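Side-chain contacts in carbonic anhydrase (Geobacillus kaustophilus, PDB 3VNP), which catalyses the reversible hydration of carbon dioxide to hydrogencarbonate as a homotrimeric gamma-class enzyme that takes magnesium or zinc in its active site: residues 89-92 against 93-97; 107-110 against 111-115; 119-122 against 123-127. All blocks are in the same frame, centred on the assembly; numbering follows the deposited sequence.

Contact 1: 89-92 against 93-97; sequences AIVR and KNALI
Residues R92 to A95 make a type II beta turn, closed by a hydrogen bond from A95 N to R92 O (3.2 Å, N-H...O angle 155°), which joins strand 90-91 to strand 96-97. N94 stands at the third position of the turn with a positive phi.

The inner side of the bend is apolar. V91 carries it with one methyl. Its CG1 is anti to the backbone N (chi1 -169°), and this swings the methyl across the turn. There CG1 meets A95 CB at 3.8 Å and I97 CD1 at 4.1 Å. I97 sends its CD1 branch back to V91, and the two side chains run at a slant to each other. A95 CB also packs beside R92 O, at 3.4 Å.

The outer side is polar. R92 stays close to the turn at its CB, but its chain bends at the second torsion and carries the guanidinium away. I90 CG2 rests against one face of that group, 3.6 Å above its plane and toward the rim. R92 NH2 makes a salt bridge to E108 and NH1 makes one to E75, which probably holds the guanidinium in place. K93 extends outward from the turn, and its backbone N is hydrogen-bonded to E75 OE1.

This is one corner of a left-handed parallel beta-helix, the hexapeptide-repeat fold of gamma-class carbonic anhydrases. V91, A95 and I97 face its interior, where V78, V84 and I103 add to the packing. Strand 90-91 lies between strands 72-74 and 108-109. Strand 96-97 lies between 79-80 and 114-115. N94 O receives a weak hydrogen bond from R156 of helix 146-170.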
# COMPACT_ATOMS: atom_id res chain seq x y z
N ALA A 89 -5.47 11.04 -12.68
CA ALA A 89 -4.23 11.46 -13.32
C ALA A 89 -4.29 11.15 -14.80
O ALA A 89 -5.08 10.31 -15.24
CB ALA A 89 -3.05 10.75 -12.68
N ILE A 90 -3.44 11.84 -15.56
CA ILE A 90 -3.35 11.64 -17.00
C ILE A 90 -1.91 11.28 -17.29
O ILE A 90 -1.02 12.13 -17.26
CB ILE A 90 -3.75 12.93 -17.74
CG1 ILE A 90 -5.20 13.26 -17.42
CG2 ILE A 90 -3.57 12.75 -19.25
CD1 ILE A 90 -5.64 14.60 -17.92
N VAL A 91 -1.67 10.00 -17.56
CA VAL A 91 -0.34 9.49 -17.85
C VAL A 91 -0.19 9.25 -19.35
O VAL A 91 -0.89 8.40 -19.91
CB VAL A 91 -0.08 8.17 -17.09
CG1 VAL A 91 1.39 7.80 -17.16
CG2 VAL A 91 -0.54 8.30 -15.64
N ARG A 92 0.70 9.99 -19.99
CA ARG A 92 0.91 9.85 -21.43
C ARG A 92 1.70 8.60 -21.82
O ARG A 92 2.36 7.97 -20.98
CB ARG A 92 1.58 11.10 -21.99
CG ARG A 92 0.76 12.37 -21.79
CD ARG A 92 -0.61 12.20 -22.40
NE ARG A 92 -1.44 13.39 -22.25
CZ ARG A 92 -2.65 13.53 -22.78
NH1 ARG A 92 -3.17 12.54 -23.50
NH2 ARG A 92 -3.35 14.64 -22.58
N LYS A 93 1.64 8.26 -23.10
CA LYS A 93 2.32 7.09 -23.64
C LYS A 93 3.77 6.91 -23.22
O LYS A 93 4.56 7.85 -23.20
CB LYS A 93 2.23 7.08 -25.17
CG LYS A 93 0.86 6.64 -25.66
CD LYS A 93 0.75 6.58 -27.19
CE LYS A 93 -0.65 6.09 -27.61
NZ LYS A 93 -0.86 6.11 -29.09
N ASN A 94 4.08 5.66 -22.89
CA ASN A 94 5.42 5.24 -22.50
C ASN A 94 6.03 5.86 -21.25
O ASN A 94 7.21 5.67 -20.99
CB ASN A 94 6.37 5.43 -23.69
CG ASN A 94 5.96 4.61 -24.89
OD1 ASN A 94 5.60 3.43 -24.77
ND2 ASN A 94 6.02 5.21 -26.07
N ALA A 95 5.24 6.59 -20.47
CA ALA A 95 5.78 7.18 -19.26
C ALA A 95 5.95 6.06 -18.23
O ALA A 95 5.35 5.00 -18.36
CB ALA A 95 4.83 8.25 -18.72
N LEU A 96 6.79 6.30 -17.23
CA LEU A 96 7.01 5.30 -16.20
C LEU A 96 6.81 5.91 -14.82
O LEU A 96 7.40 6.94 -14.49
CB LEU A 96 8.42 4.70 -16.32
CG LEU A 96 8.73 3.56 -15.34
CD1 LEU A 96 9.88 2.70 -15.85
CD2 LEU A 96 9.06 4.15 -13.98
N ILE A 97 5.95 5.29 -14.01
CA ILE A 97 5.68 5.78 -12.66
C ILE A 97 6.38 4.92 -11.62
O ILE A 97 6.03 3.76 -11.42
CB ILE A 97 4.16 5.80 -12.38
CG1 ILE A 97 3.42 6.46 -13.55
CG2 ILE A 97 3.88 6.53 -11.06
CD1 ILE A 97 3.78 7.92 -13.81

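Contact 2: 107-110 against 111-115; sequences AEIG and EGAFI
I109 and I115 meet tip to tip, with I109 CD1 4.0 Å from I115 CG1. I109 uses both of its branches. CG2 is anti to the backbone N, and from there it touches A113 CB at 3.9 Å. CG1 is anti to the carbonyl carbon (chi1 -66°) and carries CD1 on to I115. These apolar contacts fill the inner side of the bend, where all three residues are buried.

They belong to a corner of the left-handed parallel beta-helix, within a hexapeptide-repeat region. I109 and I115 also pack on I97 of the preceding coil, and I115 packs against I127 of the next one.

The polar contact across the bend is between backbone atoms. A113 N donates to G110 O at 3.0 Å, with an N-H...O angle of 149°. The bond closes a type II beta turn from G110 to A113. G112 takes the third position with phi 67°, a value that suits glycine. A113 CB also sits close to G110 O, at 3.1 Å.

The charged group of E111 lies away from the apolar side. Its extended chain leads the carboxylate outward, and the side chain packs against R92 of the preceding coil.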
# COMPACT_ATOMS: atom_id res chain seq x y z
N ALA A 107 -3.10 16.04 -12.68
CA ALA A 107 -1.67 16.10 -12.89
C ALA A 107 -1.43 15.36 -14.20
O ALA A 107 -1.88 14.24 -14.37
CB ALA A 107 -0.93 15.40 -11.76
N GLU A 108 -0.74 16.00 -15.14
CA GLU A 108 -0.46 15.35 -16.41
C GLU A 108 1.01 14.98 -16.53
O GLU A 108 1.90 15.82 -16.40
CB GLU A 108 -0.87 16.26 -17.57
CG GLU A 108 -0.46 15.75 -18.95
CD GLU A 108 -1.16 16.51 -20.06
OE1 GLU A 108 -1.41 17.72 -19.89
OE2 GLU A 108 -1.45 15.90 -21.11
N ILE A 109 1.26 13.70 -16.77
CA ILE A 109 2.61 13.20 -16.90
C ILE A 109 2.95 12.96 -18.35
O ILE A 109 2.48 12.01 -18.98
CB ILE A 109 2.79 11.92 -16.05
CG1 ILE A 109 2.65 12.29 -14.57
CG2 ILE A 109 4.14 11.28 -16.33
CD1 ILE A 109 2.61 11.12 -13.66
N GLY A 110 3.79 13.85 -18.88
CA GLY A 110 4.22 13.80 -20.26
C GLY A 110 4.75 12.49 -20.79
O GLY A 110 5.31 11.67 -20.08
N GLU A 111 4.55 12.32 -22.09
CA GLU A 111 4.98 11.14 -22.82
C GLU A 111 6.45 10.80 -22.53
O GLU A 111 7.32 11.68 -22.56
CB GLU A 111 4.79 11.42 -24.31
CG GLU A 111 5.23 10.33 -25.25
CD GLU A 111 5.18 10.80 -26.69
OE1 GLU A 111 4.13 11.32 -27.12
OE2 GLU A 111 6.20 10.64 -27.40
N GLY A 112 6.72 9.53 -22.26
CA GLY A 112 8.09 9.09 -22.01
C GLY A 112 8.75 9.59 -20.73
O GLY A 112 9.95 9.38 -20.54
N ALA A 113 7.98 10.24 -19.86
CA ALA A 113 8.54 10.76 -18.61
C ALA A 113 8.83 9.63 -17.61
O ALA A 113 8.24 8.55 -17.68
CB ALA A 113 7.58 11.77 -17.99
N PHE A 114 9.76 9.91 -16.70
CA PHE A 114 10.15 8.94 -15.68
C PHE A 114 10.02 9.53 -14.28
O PHE A 114 10.85 10.34 -13.86
CB PHE A 114 11.60 8.51 -15.91
CG PHE A 114 12.04 7.35 -15.07
CD1 PHE A 114 11.98 6.05 -15.57
CD2 PHE A 114 12.49 7.54 -13.77
CE1 PHE A 114 12.37 4.96 -14.78
CE2 PHE A 114 12.89 6.46 -12.97
CZ PHE A 114 12.83 5.17 -13.48
N ILE A 115 8.97 9.13 -13.55
CA ILE A 115 8.75 9.62 -12.19
C ILE A 115 9.46 8.72 -11.18
O ILE A 115 9.15 7.54 -11.07
CB ILE A 115 7.25 9.63 -11.86
CG1 ILE A 115 6.48 10.47 -12.89
CG2 ILE A 115 7.04 10.14 -10.44
CD1 ILE A 115 6.81 11.95 -12.88

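Contact 3: 119-122 against 123-127; sequences SLVP and PGKKI
V121 and K125 cross at about a right angle, with V121 CG1 4.0 Å from K125 CB. This is part of the close-packed inner side. V121 CG1 is anti to the backbone N (chi1 180°), a setting that also brings it to I127 CG1 at 4.3 Å. V121 and I127 are buried. A107 of the preceding coil packs on V121, and A133 of the strand that follows packs on I127.

The turn itself is tight at P122, whose CB lies 3.4 Å from P123 CD. The P122 ring runs alongside the K125 side chain and points the same way, its CG 4.1 Å from K125 CB.

The other side is looser. P123 and G124 form the exposed crest of a type II beta turn from P122 to K125. The turn is closed by K125 N donating to P122 O at 3.1 Å, with an angle of 161°. Beyond its CB, K125 leads away from the strand before it; its aliphatic base packs while its charged end departs.

The chemistry suits a rigid corner. Proline rings restrict phi at P122 and P123, and glycine readily accepts the positive phi of 72° at G124. With the cross-turn bond, the backbone of this bend probably has little freedom.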
# COMPACT_ATOMS: atom_id res chain seq x y z
N SER A 119 7.78 9.27 -5.20
CA SER A 119 7.41 10.64 -5.49
C SER A 119 5.93 10.94 -5.33
O SER A 119 5.10 10.04 -5.24
CB SER A 119 7.84 11.01 -6.90
OG SER A 119 9.24 10.86 -7.03
N LEU A 120 5.62 12.23 -5.31
CA LEU A 120 4.25 12.71 -5.19
C LEU A 120 4.10 13.89 -6.16
O LEU A 120 4.73 14.93 -5.99
CB LEU A 120 3.97 13.17 -3.75
CG LEU A 120 2.56 13.64 -3.34
CD1 LEU A 120 2.50 13.73 -1.82
CD2 LEU A 120 2.21 14.99 -3.96
N VAL A 121 3.29 13.70 -7.20
CA VAL A 121 3.05 14.75 -8.17
C VAL A 121 1.74 15.43 -7.79
O VAL A 121 0.67 14.84 -7.89
CB VAL A 121 2.96 14.17 -9.59
CG1 VAL A 121 2.71 15.29 -10.61
CG2 VAL A 121 4.24 13.44 -9.92
N PRO A 122 1.81 16.68 -7.33
CA PRO A 122 0.63 17.44 -6.91
C PRO A 122 -0.41 17.73 -8.00
O PRO A 122 -0.12 17.69 -9.19
CB PRO A 122 1.23 18.71 -6.31
CG PRO A 122 2.46 18.89 -7.11
CD PRO A 122 3.03 17.50 -7.21
N PRO A 123 -1.65 18.02 -7.58
CA PRO A 123 -2.77 18.32 -8.46
C PRO A 123 -2.44 19.33 -9.55
O PRO A 123 -1.84 20.37 -9.29
CB PRO A 123 -3.83 18.86 -7.50
CG PRO A 123 -3.58 18.05 -6.27
CD PRO A 123 -2.07 18.10 -6.16
N GLY A 124 -2.82 19.01 -10.78
CA GLY A 124 -2.59 19.90 -11.90
C GLY A 124 -1.18 20.06 -12.40
O GLY A 124 -0.96 20.75 -13.39
N LYS A 125 -0.20 19.43 -11.75
CA LYS A 125 1.16 19.61 -12.23
C LYS A 125 1.45 18.86 -13.51
O LYS A 125 1.14 17.67 -13.64
CB LYS A 125 2.19 19.20 -11.18
CG LYS A 125 3.59 19.33 -11.74
CD LYS A 125 4.65 19.35 -10.67
CE LYS A 125 5.99 19.78 -11.27
NZ LYS A 125 5.88 21.14 -11.90
N LYS A 126 2.05 19.57 -14.46
CA LYS A 126 2.41 18.98 -15.74
C LYS A 126 3.89 18.61 -15.72
O LYS A 126 4.73 19.42 -15.35
CB LYS A 126 2.10 19.96 -16.88
CG LYS A 126 0.60 20.06 -17.18
CD LYS A 126 0.26 21.02 -18.32
CE LYS A 126 0.43 22.49 -17.90
NZ LYS A 126 -0.08 23.44 -18.94
N ILE A 127 4.19 17.38 -16.09
CA ILE A 127 5.57 16.93 -16.11
C ILE A 127 6.02 16.84 -17.57
O ILE A 127 5.41 16.13 -18.37
CB ILE A 127 5.72 15.54 -15.44
CG1 ILE A 127 5.28 15.63 -13.98
CG2 ILE A 127 7.17 15.07 -15.51
CD1 ILE A 127 6.14 16.52 -13.12

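Contacts 1 and 2 are the same corner in successive coils of one beta-helix. They stack directly, their centres 5 Å apart. L96 N makes a probable hydrogen bond to A113 O (2.7 Å), and strands 90-91 and 108-109 are neighbours, as are 96-97 and 114-115. Contact 3 is a different corner, two corners after contact 2 along the chain. It meets contact 2 through strands 108-109 and 126-127, with a probable hydrogen bond from I127 N to E108 O (2.8 Å). Contacts 1 and 3 do not touch. None supplies a metal ligand. P123 of contact 3 comes nearest to one, about 8 Å from H87 between side chains, while I97 of contact 1 is about 10 Å from H82.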